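Local coordinates for Lysine/ornithine decarboxylase (Selenomonas ruminantium, PDB 5GJO), which decarboxylates both L-lysine and L-ornithine, giving cadaverine and putrescine, as a pyridoxal 5'-phosphate-dependent homodimeric enzyme, at residues A16-T21 / Q375-A380; A45-A50 / L66-D71; E121-A126 / Q168-H173. The protein carries 2 engineered substitutions. All coordinates share one frame; numbering follows the deposited sequence.

From the N terminus the chain runs through helix 9-18 and enters the barrel domain, where contact 2 closes a short loop: 45-50 is one strand of a beta-alpha-beta unit, and 66-71 holds the turn after helix 57-65 and the start of its second strand, 69-72. Contact 3 closes a separate loop, bringing the start of helix 122-128 against the turn that follows helix 160-169 on the outside of the same barrel. These two follow in series, their centres about 25 Å apart. Contact 1 encloses both: 375-380 returns to join the start of helix 376-384 to the end of helix 9-18. The centres of contacts 1 and 3 lie about 51 Å apart, across the chain's centre.

Contact 1. Residues A16-T21 / Q375-A380; sequences AKRIPT and QPEYAA
Arg18 sets out with CG anti to its backbone N (chi1 -167°) and bends at chi3, while Glu377 bends at chi2 (75°); the two side chains meet tip to tip. The guanidinium grips the carboxylate end-on with two nitrogens: NH1 of Arg18 donates to OE1 of Glu377 at 2.8 Å, and NH2 of Arg18 to OE2 of Glu377 at 3.0 Å. The second bond is the straighter, at 166°, and uses the syn lone pair of OE2. NH1 has another acceptor, OE1 of Gln375, 2.9 Å from Arg18 NH1 and met on a lone pair, with the amide nearly coplanar with the guanidinium. A water links Arg18 NE to the same OE1, so Gln375 is engaged both directly and through solvent. An amide suits this place because its other end, NE2, bonds to the carbonyl of Ile371 and fixes which atom faces the arginine. Over one guanidinium face, toward its rim, comes Pro376 CD, 3.7 Å from Arg18 NH1. Glu377 is buried, and its OE2 also bonds to Thr14 OG1; the neighbouring positive charge would be expected to favour its ionised form. Gln375 is the N-cap residue of helix 376-384, and proline fits its first turn, which needs no backbone N-H there. The whole is a bidentate arginine-carboxylate salt bridge at the surface, tying the end of helix 9-18 to the start of the C-terminal helix 376-384.

Contact 2. Residues A45-A50 / L66-D71; sequences AGVFYA and LGSHFD. With PLP (pyridoxal-5'-phosphate), chain H.
Strands 45-50 and 69-71 run parallel, their short axes 45° apart, with hydrogen bonds His69 N to Val47 O (2.8 Å), Tyr49 N to His69 O (2.9 Å) and Asp71 N to Tyr49 O (2.9 Å). His69 O takes a second bond from Ser68 OG, 2.7 Å away on a lone pair of the carbonyl; serine's small hydroxyl ties down the strand entry. On the face shared by Phe48, Ala50 and Asp71, Phe48 CG stands anti to its carbonyl carbon (chi1 -76°), starting the ring toward His69. His69 CB sits over that ring as a CH-pi contact, 3.6 Å from the centroid; the Phe48 and His69 rings meet obliquely, planes 52° apart. The Phe48 ring edge faces the backbone of Phe70, with Phe48 CD2 3.4 Å from Phe70 O. An alanine in place of Phe48 would probably leave His69 CB without its aromatic cover and open a gap beside Trp254. On the other face Tyr49 CD2 touches Phe70 CD1, and both side chains pack on Leu60 of helix 57-65. Asp71 OD2 lies 3.0 Å from PLP N1 and forms a salt bridge with Lys52. Ala50 CB approaches PLP C6 tightly, at 3.2 Å, which suits only a small side chain. This is a right-handed beta-alpha-beta unit of the TIM-type barrel, with the cofactor pocket at its strands' C-terminal ends.

Contact 3. Residues E121-A126 / Q168-H173; sequences EIDKMA and QDAGLH
Two outer helices of the TIM-type barrel meet here, the start of helix 122-128 resting against the Schellman motif that ends helix 160-169. Ala126 and Leu172 lie at the centre, their CA atoms 6.2 Å apart, and no hydrogen bond crosses between the segments, so the contact depends on the fit of apolar groups. Leu172 spreads its two methyls over the helix. CD2 of Leu172 lies 3.8 Å from Ala126 CA, where the small alanine lets the leucine come right up to the helix backbone. The other branch, CD1 of Leu172, fits between Ile122 and Met125, 4.1 Å from Met125 CB and at a similar distance from Met125 CE. The methionine crosses the leucine at about a right angle; its chain bends at chi3 (-66°), which places CE against that branch. Both Met125 and Leu172 also pack on Val134 of strand 133-137, so the leucine joins helix to sheet as well as helix to helix. A branched aliphatic chain suits this buried place, since each methyl has a different neighbour. Before it, Gly171 takes the positive phi of the motif (92°), a conformation that glycine adopts readily. Gly171 N bonds to Gln168 O, and Leu172 N to Ala167 O, which anchors the leucine's backbone to the helix end. Ala170, just before the glycine, lies alongside helix 122-128, nearer the surface. Its methyl is short enough to fit between Ile122 and Ala126: CB of Ala170 stands 4.1 Å from Ala126 CB and, closer still, 3.7 Å from Ile122 CG2.

Contact 1. Residues A16-T21 / Q375-A380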
ATOM      1  N   ALA A  16      13.611 -20.580  -8.192  1.00 15.33           N
ATOM      2  CA  ALA A  16      14.007 -19.248  -8.752  1.00 15.75           C
ATOM      3  C   ALA A  16      14.697 -19.361 -10.108  1.00 18.42           C
ATOM      4  O   ALA A  16      14.710 -18.388 -10.876  1.00 21.59           O
ATOM      5  CB  ALA A  16      14.877 -18.510  -7.743  1.00 17.07           C
ATOM      6  N   LYS A  17      15.238 -20.518 -10.428  1.00 18.07           N
ATOM      7  CA  LYS A  17      15.733 -20.746 -11.775  1.00 22.27           C
ATOM      8  C   LYS A  17      14.591 -20.725 -12.788  1.00 21.60           C
ATOM      9  O   LYS A  17      14.728 -20.247 -13.884  1.00 20.64           O
ATOM     10  CB  LYS A  17      16.401 -22.101 -11.855  1.00 27.17           C
ATOM     11  CG  LYS A  17      17.878 -22.055 -12.114  1.00 38.98           C
ATOM     12  CD  LYS A  17      18.452 -23.461 -12.203  1.00 48.82           C
ATOM     13  CE  LYS A  17      19.523 -23.728 -11.147  1.00 54.42           C
ATOM     14  NZ  LYS A  17      19.379 -25.074 -10.503  1.00 61.64           N
ATOM     15  N   ARG A  18      13.509 -21.374 -12.397  1.00 17.97           N
ATOM     16  CA  ARG A  18      12.272 -21.465 -13.155  1.00 18.78           C
ATOM     17  C   ARG A  18      11.388 -20.222 -13.215  1.00 17.93           C
ATOM     18  O   ARG A  18      10.822 -19.912 -14.232  1.00 16.64           O
ATOM     19  CB  ARG A  18      11.477 -22.665 -12.688  1.00 18.47           C
ATOM     20  CG  ARG A  18      10.348 -23.044 -13.592  1.00 20.76           C
ATOM     21  CD  ARG A  18       9.849 -24.432 -13.238  1.00 21.90           C
ATOM     22  NE  ARG A  18       9.177 -24.488 -11.954  1.00 19.88           N
ATOM     23  CZ  ARG A  18       9.668 -25.063 -10.861  1.00 18.08           C
ATOM     24  NH1 ARG A  18       8.960 -25.056  -9.764  1.00 16.61           N
ATOM     25  NH2 ARG A  18      10.855 -25.634 -10.861  1.00 16.48           N
ATOM     26  N   ILE A  19      11.281 -19.547 -12.086  1.00 16.46           N
ATOM     27  CA  ILE A  19      10.336 -18.471 -11.907  1.00 16.84           C
ATOM     28  C   ILE A  19      11.040 -17.172 -11.531  1.00 19.07           C
ATOM     29  O   ILE A  19      11.729 -17.134 -10.553  1.00 16.51           O
ATOM     30  CB  ILE A  19       9.357 -18.828 -10.769  1.00 16.84           C
ATOM     31  CG1 ILE A  19       8.676 -20.180 -11.004  1.00 18.17           C
ATOM     32  CG2 ILE A  19       8.330 -17.741 -10.564  1.00 17.25           C
ATOM     33  CD1 ILE A  19       8.030 -20.754  -9.772  1.00 18.14           C
ATOM     34  N   PRO A  20      10.817 -16.093 -12.271  1.00 18.06           N
ATOM     35  CA  PRO A  20      11.486 -14.858 -11.889  1.00 18.20           C
ATOM     36  C   PRO A  20      11.037 -14.286 -10.557  1.00 15.53           C
ATOM     37  O   PRO A  20       9.845 -14.179 -10.270  1.00 15.96           O
ATOM     38  CB  PRO A  20      11.083 -13.831 -12.978  1.00 20.32           C
ATOM     39  CG  PRO A  20      10.255 -14.545 -13.950  1.00 24.02           C
ATOM     40  CD  PRO A  20       9.915 -15.929 -13.455  1.00 22.31           C
ATOM     41  N   THR A  21      12.001 -13.890  -9.769  1.00 14.74           N
ATOM     42  CA  THR A  21      11.752 -13.250  -8.508  1.00 13.85           C
ATOM     43  C   THR A  21      11.231 -11.848  -8.707  1.00 14.17           C
ATOM     44  O   THR A  21      11.594 -11.220  -9.717  1.00 15.73           O
ATOM     45  CB  THR A  21      13.009 -13.215  -7.640  1.00 13.62           C
ATOM     46  OG1 THR A  21      14.091 -12.597  -8.329  1.00 13.46           O
ATOM     47  CG2 THR A  21      13.388 -14.595  -7.217  1.00 13.76           C
ATOM     48  N   GLN A 375       4.053 -27.751  -8.056  1.00 13.53           N
ATOM     49  CA  GLN A 375       5.465 -27.633  -8.489  1.00 14.58           C
ATOM     50  C   GLN A 375       6.160 -28.950  -8.273  1.00 12.88           C
ATOM     51  O   GLN A 375       5.818 -29.661  -7.429  1.00 13.00           O
ATOM     52  CB  GLN A 375       6.285 -26.610  -7.670  1.00 14.23           C
ATOM     53  CG  GLN A 375       5.600 -25.238  -7.581  1.00 14.36           C
ATOM     54  CD  GLN A 375       5.250 -24.673  -8.917  1.00 16.07           C
ATOM     55  OE1 GLN A 375       6.080 -24.635  -9.846  1.00 16.86           O
ATOM     56  NE2 GLN A 375       4.040 -24.171  -9.027  1.00 17.38           N
ATOM     57  N   PRO A 376       7.179 -29.237  -9.087  1.00 14.02           N
ATOM     58  CA  PRO A 376       7.874 -30.488  -8.926  1.00 12.84           C
ATOM     59  C   PRO A 376       8.592 -30.589  -7.617  1.00 13.35           C
ATOM     60  O   PRO A 376       8.802 -31.676  -7.129  1.00 12.10           O
ATOM     61  CB  PRO A 376       8.907 -30.500 -10.059  1.00 13.12           C
ATOM     62  CG  PRO A 376       8.999 -29.129 -10.590  1.00 13.14           C
ATOM     63  CD  PRO A 376       7.644 -28.501 -10.293  1.00 13.29           C
ATOM     64  N   GLU A 377       8.961 -29.493  -7.007  1.00 12.44           N
ATOM     65  CA  GLU A 377       9.590 -29.562  -5.674  1.00 13.12           C
ATOM     66  C   GLU A 377       8.703 -30.210  -4.610  1.00 12.95           C
ATOM     67  O   GLU A 377       9.204 -30.888  -3.716  1.00 13.50           O
ATOM     68  CB  GLU A 377      10.011 -28.175  -5.182  1.00 12.96           C
ATOM     69  CG  GLU A 377      11.124 -27.523  -5.985  1.00 14.81           C
ATOM     70  CD  GLU A 377      10.771 -26.952  -7.376  1.00 14.21           C
ATOM     71  OE1 GLU A 377       9.576 -26.870  -7.738  1.00 12.89           O
ATOM     72  OE2 GLU A 377      11.705 -26.512  -8.167  1.00 15.30           O
ATOM     73  N   TYR A 378       7.392 -30.008  -4.665  1.00 11.52           N
ATOM     74  CA  TYR A 378       6.455 -30.678  -3.755  1.00 12.12           C
ATOM     75  C   TYR A 378       6.431 -32.134  -3.987  1.00 13.87           C
ATOM     76  O   TYR A 378       6.527 -32.950  -3.044  1.00 13.17           O
ATOM     77  CB  TYR A 378       5.059 -30.088  -3.951  1.00 14.26           C
ATOM     78  CG  TYR A 378       4.019 -30.755  -3.177  1.00 14.68           C
ATOM     79  CD1 TYR A 378       3.924 -30.603  -1.758  1.00 16.82           C
ATOM     80  CD2 TYR A 378       3.110 -31.594  -3.824  1.00 16.21           C
ATOM     81  CE1 TYR A 378       2.883 -31.257  -1.043  1.00 18.26           C
ATOM     82  CE2 TYR A 378       2.155 -32.291  -3.108  1.00 17.61           C
ATOM     83  CZ  TYR A 378       1.997 -32.073  -1.750  1.00 19.88           C
ATOM     84  OH  TYR A 378       1.001 -32.724  -1.050  1.00 20.61           O
ATOM     85  N   ALA A 379       6.342 -32.482  -5.269  1.00 14.18           N
ATOM     86  CA  ALA A 379       6.351 -33.878  -5.627  1.00 13.88           C
ATOM     87  C   ALA A 379       7.654 -34.541  -5.112  1.00 14.43           C
ATOM     88  O   ALA A 379       7.669 -35.746  -4.640  1.00 15.62           O
ATOM     89  CB  ALA A 379       6.260 -34.061  -7.112  1.00 13.47           C
ATOM     90  N   ALA A 380       8.760 -33.831  -5.217  1.00 14.04           N
ATOM     91  CA  ALA A 380      10.030 -34.337  -4.736  1.00 16.67           C
ATOM     92  C   ALA A 380       9.987 -34.574  -3.221  1.00 18.53           C
ATOM     93  O   ALA A 380      10.583 -35.500  -2.718  1.00 19.16           O
ATOM     94  CB  ALA A 380      11.152 -33.394  -5.105  1.00 18.46           C
TER
HETATM   95  O   HOH W   1       6.565 -23.367 -12.175  1.00 28.02           O

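Contact 2. Residues A45-A50 / L66-D71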
ATOM      1  N   ALA A  45     -16.058 -23.744  17.683  1.00 16.75           N
ATOM      2  CA  ALA A  45     -16.202 -22.540  16.854  1.00 16.37           C
ATOM      3  C   ALA A  45     -16.029 -22.879  15.437  1.00 15.96           C
ATOM      4  O   ALA A  45     -14.874 -23.082  14.975  1.00 16.58           O
ATOM      5  CB  ALA A  45     -15.195 -21.474  17.276  1.00 16.67           C
ATOM      6  N   GLY A  46     -17.152 -22.852  14.694  1.00 15.92           N
ATOM      7  CA  GLY A  46     -17.157 -23.020  13.267  1.00 17.91           C
ATOM      8  C   GLY A  46     -16.421 -21.874  12.569  1.00 18.12           C
ATOM      9  O   GLY A  46     -16.461 -20.767  13.019  1.00 14.51           O
ATOM     10  N   VAL A  47     -15.680 -22.198  11.514  1.00 15.47           N
ATOM     11  CA  VAL A  47     -14.780 -21.217  10.874  1.00 15.09           C
ATOM     12  C   VAL A  47     -15.413 -20.419   9.728  1.00 14.80           C
ATOM     13  O   VAL A  47     -15.922 -20.970   8.723  1.00 16.37           O
ATOM     14  CB  VAL A  47     -13.544 -21.942  10.353  1.00 14.39           C
ATOM     15  CG1 VAL A  47     -12.589 -20.974   9.675  1.00 13.98           C
ATOM     16  CG2 VAL A  47     -12.836 -22.646  11.468  1.00 14.87           C
ATOM     17  N   PHE A  48     -15.391 -19.101   9.836  1.00 13.77           N
ATOM     18  CA  PHE A  48     -15.591 -18.156   8.753  1.00 15.01           C
ATOM     19  C   PHE A  48     -14.219 -17.524   8.440  1.00 14.96           C
ATOM     20  O   PHE A  48     -13.759 -16.608   9.139  1.00 16.69           O
ATOM     21  CB  PHE A  48     -16.526 -16.981   9.130  1.00 17.20           C
ATOM     22  CG  PHE A  48     -17.991 -17.339   9.179  1.00 18.09           C
ATOM     23  CD1 PHE A  48     -18.515 -17.999  10.245  1.00 21.38           C
ATOM     24  CD2 PHE A  48     -18.814 -17.055   8.132  1.00 16.22           C
ATOM     25  CE1 PHE A  48     -19.885 -18.333  10.293  1.00 21.36           C
ATOM     26  CE2 PHE A  48     -20.185 -17.374   8.128  1.00 19.67           C
ATOM     27  CZ  PHE A  48     -20.730 -18.023   9.228  1.00 19.52           C
ATOM     28  N   TYR A  49     -13.548 -18.013   7.427  1.00 14.57           N
ATOM     29  CA  TYR A  49     -12.189 -17.539   7.113  1.00 13.04           C
ATOM     30  C   TYR A  49     -12.217 -16.111   6.675  1.00 12.25           C
ATOM     31  O   TYR A  49     -12.942 -15.729   5.743  1.00 12.68           O
ATOM     32  CB  TYR A  49     -11.539 -18.398   6.019  1.00 13.62           C
ATOM     33  CG  TYR A  49     -10.216 -17.824   5.485  1.00 12.70           C
ATOM     34  CD1 TYR A  49      -9.171 -17.539   6.365  1.00 13.56           C
ATOM     35  CD2 TYR A  49     -10.062 -17.489   4.187  1.00 12.57           C
ATOM     36  CE1 TYR A  49      -8.004 -16.927   5.918  1.00 11.90           C
ATOM     37  CE2 TYR A  49      -8.859 -16.959   3.689  1.00 13.08           C
ATOM     38  CZ  TYR A  49      -7.820 -16.699   4.559  1.00 12.97           C
ATOM     39  OH  TYR A  49      -6.644 -16.057   4.204  1.00 14.01           O
ATOM     40  N   ALA A  50     -11.430 -15.300   7.358  1.00 12.41           N
ATOM     41  CA  ALA A  50     -11.289 -13.866   7.077  1.00 12.60           C
ATOM     42  C   ALA A  50     -10.310 -13.654   5.931  1.00 12.86           C
ATOM     43  O   ALA A  50      -9.137 -13.497   6.065  1.00 12.40           O
ATOM     44  CB  ALA A  50     -10.970 -13.005   8.353  1.00 12.16           C
ATOM     45  N   LEU A  66     -12.957 -27.901   2.276  1.00 16.34           N
ATOM     46  CA  LEU A  66     -12.907 -28.426   3.578  1.00 17.97           C
ATOM     47  C   LEU A  66     -14.164 -28.112   4.448  1.00 17.61           C
ATOM     48  O   LEU A  66     -14.241 -28.583   5.537  1.00 20.21           O
ATOM     49  CB  LEU A  66     -11.671 -27.954   4.362  1.00 18.48           C
ATOM     50  CG  LEU A  66     -10.291 -28.318   3.802  1.00 18.16           C
ATOM     51  CD1 LEU A  66      -9.230 -27.402   4.378  1.00 20.14           C
ATOM     52  CD2 LEU A  66      -9.932 -29.804   3.993  1.00 20.76           C
ATOM     53  N   GLY A  67     -15.106 -27.380   3.921  1.00 17.73           N
ATOM     54  CA  GLY A  67     -16.290 -27.009   4.652  1.00 19.13           C
ATOM     55  C   GLY A  67     -16.218 -25.638   5.324  1.00 18.39           C
ATOM     56  O   GLY A  67     -17.115 -25.297   6.105  1.00 17.94           O
ATOM     57  N   SER A  68     -15.207 -24.823   5.035  1.00 15.98           N
ATOM     58  CA  SER A  68     -15.089 -23.519   5.721  1.00 15.22           C
ATOM     59  C   SER A  68     -16.164 -22.623   5.234  1.00 15.69           C
ATOM     60  O   SER A  68     -16.522 -22.658   4.050  1.00 16.29           O
ATOM     61  CB  SER A  68     -13.719 -22.898   5.383  1.00 15.24           C
ATOM     62  OG  SER A  68     -13.484 -21.673   6.115  1.00 18.71           O
ATOM     63  N   HIS A  69     -16.616 -21.703   6.102  1.00 14.21           N
ATOM     64  CA  HIS A  69     -17.325 -20.545   5.640  1.00 15.88           C
ATOM     65  C   HIS A  69     -16.346 -19.363   5.442  1.00 13.82           C
ATOM     66  O   HIS A  69     -15.100 -19.532   5.566  1.00 12.88           O
ATOM     67  CB  HIS A  69     -18.403 -20.122   6.675  1.00 16.88           C
ATOM     68  CG  HIS A  69     -19.529 -21.100   6.858  1.00 24.11           C
ATOM     69  ND1 HIS A  69     -19.339 -22.431   7.171  1.00 29.30           N
ATOM     70  CD2 HIS A  69     -20.874 -20.937   6.736  1.00 26.38           C
ATOM     71  CE1 HIS A  69     -20.507 -23.050   7.256  1.00 30.56           C
ATOM     72  NE2 HIS A  69     -21.459 -22.158   7.004  1.00 33.54           N
ATOM     73  N   PHE A  70     -16.908 -18.193   5.087  1.00 13.27           N
ATOM     74  CA  PHE A  70     -16.071 -17.028   4.787  1.00 13.95           C
ATOM     75  C   PHE A  70     -16.588 -15.725   5.364  1.00 15.81           C
ATOM     76  O   PHE A  70     -17.763 -15.485   5.325  1.00 15.75           O
ATOM     77  CB  PHE A  70     -15.904 -16.829   3.290  1.00 13.84           C
ATOM     78  CG  PHE A  70     -15.255 -17.996   2.607  1.00 13.65           C
ATOM     79  CD1 PHE A  70     -13.863 -18.085   2.561  1.00 15.37           C
ATOM     80  CD2 PHE A  70     -16.033 -19.074   2.126  1.00 15.29           C
ATOM     81  CE1 PHE A  70     -13.264 -19.221   2.016  1.00 16.91           C
ATOM     82  CE2 PHE A  70     -15.446 -20.189   1.580  1.00 17.27           C
ATOM     83  CZ  PHE A  70     -14.045 -20.284   1.543  1.00 16.91           C
ATOM     84  N   ASP A  71     -15.673 -14.909   5.858  1.00 13.99           N
ATOM     85  CA  ASP A  71     -15.951 -13.557   6.322  1.00 14.83           C
ATOM     86  C   ASP A  71     -15.455 -12.641   5.215  1.00 14.19           C
ATOM     87  O   ASP A  71     -14.267 -12.677   4.814  1.00 14.00           O
ATOM     88  CB  ASP A  71     -15.174 -13.295   7.608  1.00 16.13           C
ATOM     89  CG  ASP A  71     -14.865 -11.811   7.823  1.00 20.29           C
ATOM     90  OD1 ASP A  71     -15.639 -10.945   7.382  1.00 22.07           O
ATOM     91  OD2 ASP A  71     -13.832 -11.482   8.407  1.00 26.77           O
TER
HETATM   92  N1  PLP H 406     -12.830 -10.854  11.122  1.00 35.98           N
HETATM   93  C2  PLP H 406     -12.960  -9.507  11.187  1.00 46.50           C
HETATM   94  C2A PLP H 406     -14.332  -8.888  11.247  1.00 49.94           C
HETATM   95  C3  PLP H 406     -11.755  -8.640  11.198  1.00 39.68           C
HETATM   96  O3  PLP H 406     -11.861  -7.284  11.263  1.00 32.07           O
HETATM   97  C4  PLP H 406     -10.434  -9.305  11.137  1.00 37.42           C
HETATM   98  C4A PLP H 406      -9.177  -8.526  11.143  1.00 42.13           C
HETATM   99  O4A PLP H 406      -9.176  -7.364  10.771  1.00 35.07           O
HETATM  100  C5  PLP H 406     -10.428 -10.786  11.069  1.00 35.06           C
HETATM  101  C6  PLP H 406     -11.638 -11.475  11.067  1.00 31.96           C
HETATM  102  C5A PLP H 406      -9.120 -11.540  11.005  1.00 29.43           C
HETATM  103  O4P PLP H 406      -8.273 -11.115  12.070  1.00 17.35           O
HETATM  104  P   PLP H 406      -6.908 -11.905  12.393  1.00 12.30           P
HETATM  105  O1P PLP H 406      -7.372 -13.289  12.780  1.00 11.87           O
HETATM  106  O2P PLP H 406      -6.290 -11.117  13.523  1.00 15.03           O
HETATM  107  O3P PLP H 406      -6.138 -11.847  11.095  1.00 13.73           O

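Contact 3. Residues E121-A126 / Q168-H173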
ATOM      1  N   GLU A 121     -26.266   2.063  10.891  1.00 17.40           N
ATOM      2  CA  GLU A 121     -26.138   0.909   9.995  1.00 16.69           C
ATOM      3  C   GLU A 121     -27.446   0.158   9.734  1.00 18.54           C
ATOM      4  O   GLU A 121     -27.580  -0.567   8.776  1.00 17.94           O
ATOM      5  CB  GLU A 121     -25.119  -0.069  10.561  1.00 15.85           C
ATOM      6  CG  GLU A 121     -24.601  -1.100   9.557  1.00 17.46           C
ATOM      7  CD  GLU A 121     -23.703  -0.524   8.479  1.00 17.33           C
ATOM      8  OE1 GLU A 121     -23.422   0.678   8.527  1.00 19.93           O
ATOM      9  OE2 GLU A 121     -23.290  -1.278   7.591  1.00 17.29           O
ATOM     10  N   ILE A 122     -28.400   0.329  10.633  1.00 19.35           N
ATOM     11  CA  ILE A 122     -29.585  -0.534  10.650  1.00 19.57           C
ATOM     12  C   ILE A 122     -30.419  -0.288   9.401  1.00 20.03           C
ATOM     13  O   ILE A 122     -30.799  -1.246   8.669  1.00 20.72           O
ATOM     14  CB  ILE A 122     -30.401  -0.281  11.915  1.00 17.68           C
ATOM     15  CG1 ILE A 122     -29.660  -0.770  13.147  1.00 17.74           C
ATOM     16  CG2 ILE A 122     -31.811  -0.980  11.803  1.00 20.99           C
ATOM     17  CD1 ILE A 122     -30.311  -0.417  14.482  1.00 18.40           C
ATOM     18  N   ASP A 123     -30.762   0.972   9.131  1.00 22.83           N
ATOM     19  CA  ASP A 123     -31.623   1.222   7.949  1.00 23.87           C
ATOM     20  C   ASP A 123     -31.015   0.803   6.610  1.00 23.79           C
ATOM     21  O   ASP A 123     -31.733   0.277   5.747  1.00 23.83           O
ATOM     22  CB  ASP A 123     -32.125   2.655   7.878  1.00 27.74           C
ATOM     23  CG  ASP A 123     -33.181   2.955   8.999  1.00 35.87           C
ATOM     24  OD1 ASP A 123     -33.629   2.008   9.717  1.00 37.45           O
ATOM     25  OD2 ASP A 123     -33.519   4.164   9.186  1.00 39.67           O
ATOM     26  N   LYS A 124     -29.714   0.997   6.426  1.00 20.74           N
ATOM     27  CA  LYS A 124     -28.972   0.534   5.246  1.00 20.16           C
ATOM     28  C   LYS A 124     -29.153  -0.985   5.099  1.00 19.53           C
ATOM     29  O   LYS A 124     -29.431  -1.448   3.979  1.00 24.72           O
ATOM     30  CB  LYS A 124     -27.427   0.825   5.372  1.00 22.59           C
ATOM     31  CG  LYS A 124     -27.003   2.260   5.305  1.00 27.90           C
ATOM     32  CD  LYS A 124     -25.577   2.539   5.922  1.00 27.41           C
ATOM     33  CE  LYS A 124     -24.505   1.736   5.295  1.00 27.01           C
ATOM     34  NZ  LYS A 124     -23.134   2.009   5.891  1.00 24.75           N
ATOM     35  N   MET A 125     -28.962  -1.753   6.181  1.00 21.05           N
ATOM     36  CA  MET A 125     -29.036  -3.213   6.139  1.00 20.04           C
ATOM     37  C   MET A 125     -30.498  -3.691   5.850  1.00 24.08           C
ATOM     38  O   MET A 125     -30.749  -4.601   5.031  1.00 21.35           O
ATOM     39  CB  MET A 125     -28.581  -3.832   7.420  1.00 21.25           C
ATOM     40  CG  MET A 125     -27.048  -3.709   7.679  1.00 20.00           C
ATOM     41  SD  MET A 125     -26.509  -4.640   9.081  1.00 19.35           S
ATOM     42  CE  MET A 125     -27.322  -3.794  10.439  1.00 17.44           C
ATOM     43  N   ALA A 126     -31.443  -3.089   6.566  1.00 22.72           N
ATOM     44  CA  ALA A 126     -32.857  -3.455   6.438  1.00 26.53           C
ATOM     45  C   ALA A 126     -33.381  -3.181   5.040  1.00 27.14           C
ATOM     46  O   ALA A 126     -34.196  -3.967   4.505  1.00 28.88           O
ATOM     47  CB  ALA A 126     -33.681  -2.683   7.480  1.00 26.06           C
ATOM     48  N   GLN A 168     -34.271  -5.513  15.137  1.00 19.31           N
ATOM     49  CA  GLN A 168     -35.540  -6.306  15.157  1.00 20.98           C
ATOM     50  C   GLN A 168     -36.741  -5.444  14.767  1.00 23.18           C
ATOM     51  O   GLN A 168     -37.540  -5.800  13.885  1.00 22.88           O
ATOM     52  CB  GLN A 168     -35.768  -6.989  16.488  1.00 22.60           C
ATOM     53  CG  GLN A 168     -36.971  -7.985  16.540  1.00 23.72           C
ATOM     54  CD  GLN A 168     -37.161  -8.624  17.880  1.00 24.17           C
ATOM     55  OE1 GLN A 168     -37.693  -7.994  18.817  1.00 26.96           O
ATOM     56  NE2 GLN A 168     -36.748  -9.830  18.013  1.00 24.99           N
ATOM     57  N   ASP A 169     -36.853  -4.277  15.369  1.00 22.36           N
ATOM     58  CA  ASP A 169     -37.911  -3.331  14.947  1.00 25.90           C
ATOM     59  C   ASP A 169     -37.893  -2.979  13.471  1.00 27.24           C
ATOM     60  O   ASP A 169     -38.964  -2.726  12.888  1.00 25.81           O
ATOM     61  CB  ASP A 169     -37.880  -2.049  15.823  1.00 29.18           C
ATOM     62  CG  ASP A 169     -38.314  -2.311  17.264  1.00 29.72           C
ATOM     63  OD1 ASP A 169     -38.824  -3.413  17.601  1.00 31.21           O
ATOM     64  OD2 ASP A 169     -38.095  -1.432  18.102  1.00 28.38           O
ATOM     65  N   ALA A 170     -36.710  -2.904  12.847  1.00 22.27           N
ATOM     66  CA  ALA A 170     -36.636  -2.668  11.454  1.00 22.83           C
ATOM     67  C   ALA A 170     -36.779  -3.930  10.551  1.00 19.48           C
ATOM     68  O   ALA A 170     -36.520  -3.832   9.358  1.00 22.12           O
ATOM     69  CB  ALA A 170     -35.374  -1.891  11.103  1.00 24.41           C
ATOM     70  N   GLY A 171     -37.084  -5.076  11.127  1.00 22.93           N
ATOM     71  CA  GLY A 171     -37.380  -6.309  10.383  1.00 21.20           C
ATOM     72  C   GLY A 171     -36.187  -7.195  10.141  1.00 22.36           C
ATOM     73  O   GLY A 171     -36.285  -8.219   9.464  1.00 20.26           O
ATOM     74  N   LEU A 172     -35.069  -6.848  10.761  1.00 22.54           N
ATOM     75  CA  LEU A 172     -33.894  -7.755  10.757  1.00 22.63           C
ATOM     76  C   LEU A 172     -34.037  -8.812  11.775  1.00 22.04           C
ATOM     77  O   LEU A 172     -34.781  -8.659  12.751  1.00 19.35           O
ATOM     78  CB  LEU A 172     -32.587  -6.922  10.958  1.00 22.70           C
ATOM     79  CG  LEU A 172     -32.375  -5.830   9.870  1.00 22.45           C
ATOM     80  CD1 LEU A 172     -31.316  -4.820  10.278  1.00 24.26           C
ATOM     81  CD2 LEU A 172     -31.966  -6.450   8.532  1.00 24.42           C
ATOM     82  N   HIS A 173     -33.290  -9.919  11.640  1.00 17.27           N
ATOM     83  CA  HIS A 173     -33.367 -10.936  12.584  1.00 18.00           C
ATOM     84  C   HIS A 173     -32.235 -10.758  13.611  1.00 20.40           C
ATOM     85  O   HIS A 173     -31.068 -10.888  13.235  1.00 19.09           O
ATOM     86  CB  HIS A 173     -33.291 -12.318  11.948  1.00 19.59           C
ATOM     87  CG  HIS A 173     -33.229 -13.430  12.953  1.00 22.57           C
ATOM     88  ND1 HIS A 173     -32.424 -14.531  12.805  1.00 27.79           N
ATOM     89  CD2 HIS A 173     -33.963 -13.665  14.055  1.00 29.16           C
ATOM     90  CE1 HIS A 173     -32.574 -15.334  13.833  1.00 28.82           C
ATOM     91  NE2 HIS A 173     -33.508 -14.833  14.606  1.00 31.98           N
TER